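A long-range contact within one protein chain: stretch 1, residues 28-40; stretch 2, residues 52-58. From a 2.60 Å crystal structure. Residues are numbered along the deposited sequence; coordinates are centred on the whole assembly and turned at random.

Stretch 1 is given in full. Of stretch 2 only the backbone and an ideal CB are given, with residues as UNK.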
# COMPACT_ATOMS: atom_id res chain seq x y z
N LEU A 28 -4.48 -1.56 -11.74
CA LEU A 28 -4.39 -0.59 -10.64
C LEU A 28 -3.80 0.72 -11.17
O LEU A 28 -3.96 1.81 -10.61
CB LEU A 28 -3.59 -1.13 -9.45
CG LEU A 28 -4.12 -2.32 -8.64
CD1 LEU A 28 -3.32 -2.52 -7.36
CD2 LEU A 28 -5.60 -2.14 -8.34
N THR A 29 -3.15 0.59 -12.30
CA THR A 29 -2.49 1.68 -12.92
C THR A 29 -3.45 2.35 -13.91
O THR A 29 -3.82 3.52 -13.72
CB THR A 29 -1.17 1.18 -13.49
OG1 THR A 29 -0.13 1.79 -12.73
CG2 THR A 29 -1.01 1.48 -14.99
N THR A 30 -3.89 1.59 -14.91
CA THR A 30 -4.86 2.02 -15.90
C THR A 30 -6.04 2.73 -15.21
O THR A 30 -6.36 3.88 -15.54
CB THR A 30 -5.29 0.81 -16.77
OG1 THR A 30 -4.15 0.34 -17.50
CG2 THR A 30 -6.43 1.15 -17.74
N GLN A 31 -6.64 2.08 -14.22
CA GLN A 31 -7.73 2.69 -13.48
C GLN A 31 -7.27 3.36 -12.21
O GLN A 31 -7.98 3.38 -11.20
CB GLN A 31 -8.80 1.66 -13.17
CG GLN A 31 -9.51 1.12 -14.40
CD GLN A 31 -9.97 2.23 -15.33
OE1 GLN A 31 -9.77 2.15 -16.54
NE2 GLN A 31 -10.58 3.29 -14.76
N TYR A 32 -6.09 3.95 -12.27
CA TYR A 32 -5.60 4.70 -11.13
C TYR A 32 -6.70 5.54 -10.44
O TYR A 32 -6.79 5.58 -9.20
CB TYR A 32 -4.45 5.60 -11.55
CG TYR A 32 -3.69 6.16 -10.37
CD1 TYR A 32 -3.34 5.35 -9.29
CD2 TYR A 32 -3.30 7.50 -10.34
CE1 TYR A 32 -2.64 5.86 -8.21
CE2 TYR A 32 -2.59 8.02 -9.27
CZ TYR A 32 -2.27 7.19 -8.20
OH TYR A 32 -1.57 7.71 -7.15
N GLN A 33 -7.52 6.17 -11.26
CA GLN A 33 -8.54 7.11 -10.83
C GLN A 33 -9.61 6.48 -9.98
O GLN A 33 -9.89 6.99 -8.90
CB GLN A 33 -9.17 7.77 -12.07
CG GLN A 33 -8.19 8.68 -12.83
CD GLN A 33 -7.45 9.59 -11.87
OE1 GLN A 33 -8.02 10.07 -10.87
NE2 GLN A 33 -6.15 9.82 -12.14
N MET A 34 -10.22 5.39 -10.45
CA MET A 34 -11.19 4.66 -9.63
C MET A 34 -10.56 4.29 -8.31
O MET A 34 -11.20 4.45 -7.26
CB MET A 34 -11.66 3.37 -10.30
CG MET A 34 -12.80 3.52 -11.31
SD MET A 34 -12.38 2.48 -12.75
CE MET A 34 -13.80 2.78 -13.81
N LEU A 35 -9.31 3.82 -8.35
CA LEU A 35 -8.62 3.45 -7.12
C LEU A 35 -8.54 4.63 -6.20
O LEU A 35 -9.08 4.60 -5.10
CB LEU A 35 -7.22 2.90 -7.37
CG LEU A 35 -6.44 2.39 -6.15
CD1 LEU A 35 -7.00 1.13 -5.55
CD2 LEU A 35 -5.02 2.15 -6.55
N ARG A 36 -7.87 5.68 -6.68
CA ARG A 36 -7.78 6.91 -5.92
C ARG A 36 -9.15 7.24 -5.35
O ARG A 36 -9.28 7.46 -4.13
CB ARG A 36 -7.27 8.05 -6.80
CG ARG A 36 -5.83 8.48 -6.55
CD ARG A 36 -5.29 9.38 -7.69
NE ARG A 36 -5.70 10.80 -7.72
CZ ARG A 36 -6.18 11.51 -6.69
NH1 ARG A 36 -6.35 10.97 -5.49
NH2 ARG A 36 -6.49 12.79 -6.88
N HIS A 37 -10.17 7.20 -6.20
CA HIS A 37 -11.52 7.56 -5.79
C HIS A 37 -12.02 6.71 -4.63
O HIS A 37 -12.48 7.24 -3.62
CB HIS A 37 -12.47 7.62 -7.01
CG HIS A 37 -12.22 8.82 -7.90
ND1 HIS A 37 -11.83 8.70 -9.23
CD2 HIS A 37 -12.27 10.15 -7.65
CE1 HIS A 37 -11.66 9.91 -9.75
NE2 HIS A 37 -11.92 10.81 -8.81
N ALA A 38 -11.85 5.39 -4.75
CA ALA A 38 -12.25 4.41 -3.74
C ALA A 38 -11.66 4.65 -2.36
O ALA A 38 -12.38 4.61 -1.35
CB ALA A 38 -11.92 3.00 -4.20
N ILE A 39 -10.36 4.89 -2.31
CA ILE A 39 -9.66 5.12 -1.04
C ILE A 39 -10.21 6.37 -0.39
O ILE A 39 -10.44 6.41 0.82
CB ILE A 39 -8.16 5.33 -1.26
CG1 ILE A 39 -7.49 4.06 -1.84
CG2 ILE A 39 -7.50 5.88 0.01
CD1 ILE A 39 -6.20 4.34 -2.61
N ILE A 40 -10.43 7.40 -1.22
CA ILE A 40 -11.09 8.64 -0.80
C ILE A 40 -12.45 8.41 -0.12
O ILE A 40 -12.68 8.89 1.01
CB ILE A 40 -11.35 9.56 -2.01
CG1 ILE A 40 -10.09 9.80 -2.86
CG2 ILE A 40 -12.03 10.85 -1.52
CD1 ILE A 40 -8.95 10.39 -2.10
N UNK A 52 2.22 6.31 4.05
CA UNK A 52 2.74 6.17 2.71
C UNK A 52 1.99 5.15 1.86
O UNK A 52 1.32 4.27 2.39
CB UNK A 52 4.22 5.79 2.78
N UNK A 53 2.11 5.26 0.54
CA UNK A 53 1.44 4.32 -0.32
C UNK A 53 2.13 4.29 -1.69
O UNK A 53 2.47 5.34 -2.20
CB UNK A 53 -0.04 4.68 -0.46
N UNK A 54 2.38 3.10 -2.25
CA UNK A 54 2.60 2.96 -3.70
C UNK A 54 1.49 2.13 -4.33
O UNK A 54 0.96 1.19 -3.73
CB UNK A 54 3.96 2.32 -3.98
N UNK A 55 1.22 2.43 -5.58
CA UNK A 55 0.41 1.57 -6.40
C UNK A 55 1.25 1.05 -7.56
O UNK A 55 1.87 1.82 -8.29
CB UNK A 55 -0.83 2.31 -6.90
N UNK A 56 1.24 -0.24 -7.75
CA UNK A 56 1.92 -0.77 -8.88
C UNK A 56 0.82 -1.20 -9.83
O UNK A 56 -0.36 -1.07 -9.47
CB UNK A 56 2.87 -1.91 -8.51
N UNK A 57 1.18 -1.63 -11.05
CA UNK A 57 0.09 -1.98 -11.95
C UNK A 57 -0.75 -3.09 -11.37
O UNK A 57 -1.97 -3.07 -11.53
CB UNK A 57 0.63 -2.39 -13.32
N UNK A 58 -0.12 -4.03 -10.66
CA UNK A 58 -0.86 -5.21 -10.15
C UNK A 58 -0.83 -5.50 -8.64
O UNK A 58 -1.22 -6.59 -8.25
CB UNK A 58 -0.32 -6.45 -10.86

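Stretch 2 enters as a strand, residues 52 to 55, running nearly antiparallel to helix 32-40 of stretch 1 (152° between their directions) at a closest axial approach of 11.6 Å. That spacing leaves room for side chains between them, and the strand's alternation decides which positions can fill it.

Position 52 has extended backbone angles, and its CB lies far from stretch 1, which therefore hardly restricts the choice. The residue is A52, which makes no contact here.

At position 53 the CA-to-CB bond points toward stretch 1, yet nothing of the helix lies within 5.5 Å of the ideal CB. A small side chain would stop short; a long apolar or aromatic one could reach the aliphatic surface offered by I39. The deposited residue is W53, with chi1 in the t well. Its ring extends to the helix, and I39 CD1 sits over one face, 3.5 Å from W53 CZ2 and 3.9 Å from the centroid of the six-membered ring, a CH-pi contact.

Position 54 points away, so stretch 1 gives no preference; beta-branched residues suit its extended backbone, and V54 is one.

Position 55 is the most constrained. Its CB points toward stretch 1 and in its ideal place lies 4.2 Å from both Y32 CE1 and L35 CD2, with L28 also close by. The setting is mostly apolar and the space short, favouring a compact aliphatic side chain such as valine or isoleucine; strand geometry also favours beta-branching. V55 occupies it and has the largest area covered by the other stretch. V55 CG1 reaches L28 CB (3.6 Å) and V55 CG2 the edge of the tyrosine ring at Y32 CE1 (3.8 Å); L35 CD2 lies 3.7 Å from both V55 CG1 and V55 CG2.

Position 56 turns its CB away, leaving many side chains possible. It is L56, whose backbone matters more to the contact: L56 O approaches L28 CB to 3.2 Å.

At position 57 phi is -61° and psi -35°, angles open to most residues. The ideal CB touches T29 (4.0 Å to T29 CB), but the side chain as a whole points away, so stretch 1 restricts little beyond CB and proline is one of several that suit. In P57, CB lies 4.1 Å from T29 CB; the backbone approaches closer, P57 CA to T29 CB at 3.7 Å, and adds the one hydrogen bond between the stretches, L28 N to P57 O at 2.9 Å, which makes no demand on the side chain.

Position 58 points away, and polar or charged residues are as acceptable as others. E58 sends its carboxylate to partners elsewhere in the structure, while E58 C lies 4.1 Å from L28 CD1.

Stretch 2 (52-58) AWVVLPE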
# COMPACT_ATOMS: atom_id res chain seq x y z
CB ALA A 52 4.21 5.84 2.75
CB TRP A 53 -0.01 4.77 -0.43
CG TRP A 53 -1.03 3.76 -0.81
CD1 TRP A 53 -0.95 2.83 -1.82
CD2 TRP A 53 -2.33 3.62 -0.23
NE1 TRP A 53 -2.13 2.10 -1.86
CE2 TRP A 53 -2.99 2.58 -0.91
CE3 TRP A 53 -3.01 4.28 0.82
CZ2 TRP A 53 -4.29 2.19 -0.58
CZ3 TRP A 53 -4.29 3.88 1.15
CH2 TRP A 53 -4.92 2.84 0.47
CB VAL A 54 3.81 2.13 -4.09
CG1 VAL A 54 4.98 2.97 -4.37
CG2 VAL A 54 4.07 1.01 -3.09
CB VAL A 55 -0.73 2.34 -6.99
CG1 VAL A 55 -1.60 1.39 -7.84
CG2 VAL A 55 -1.52 3.03 -5.87
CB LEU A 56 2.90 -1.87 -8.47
CG LEU A 56 4.02 -1.08 -7.75
CD1 LEU A 56 4.00 -1.25 -6.24
CD2 LEU A 56 5.40 -1.34 -8.31
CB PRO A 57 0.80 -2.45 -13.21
CG PRO A 57 2.21 -1.89 -13.10
CD PRO A 57 2.50 -1.90 -11.64
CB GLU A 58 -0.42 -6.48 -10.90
CG GLU A 58 1.09 -6.59 -11.12
CD GLU A 58 1.88 -6.45 -9.85
OE1 GLU A 58 2.54 -5.41 -9.65
OE2 GLU A 58 1.85 -7.38 -9.03
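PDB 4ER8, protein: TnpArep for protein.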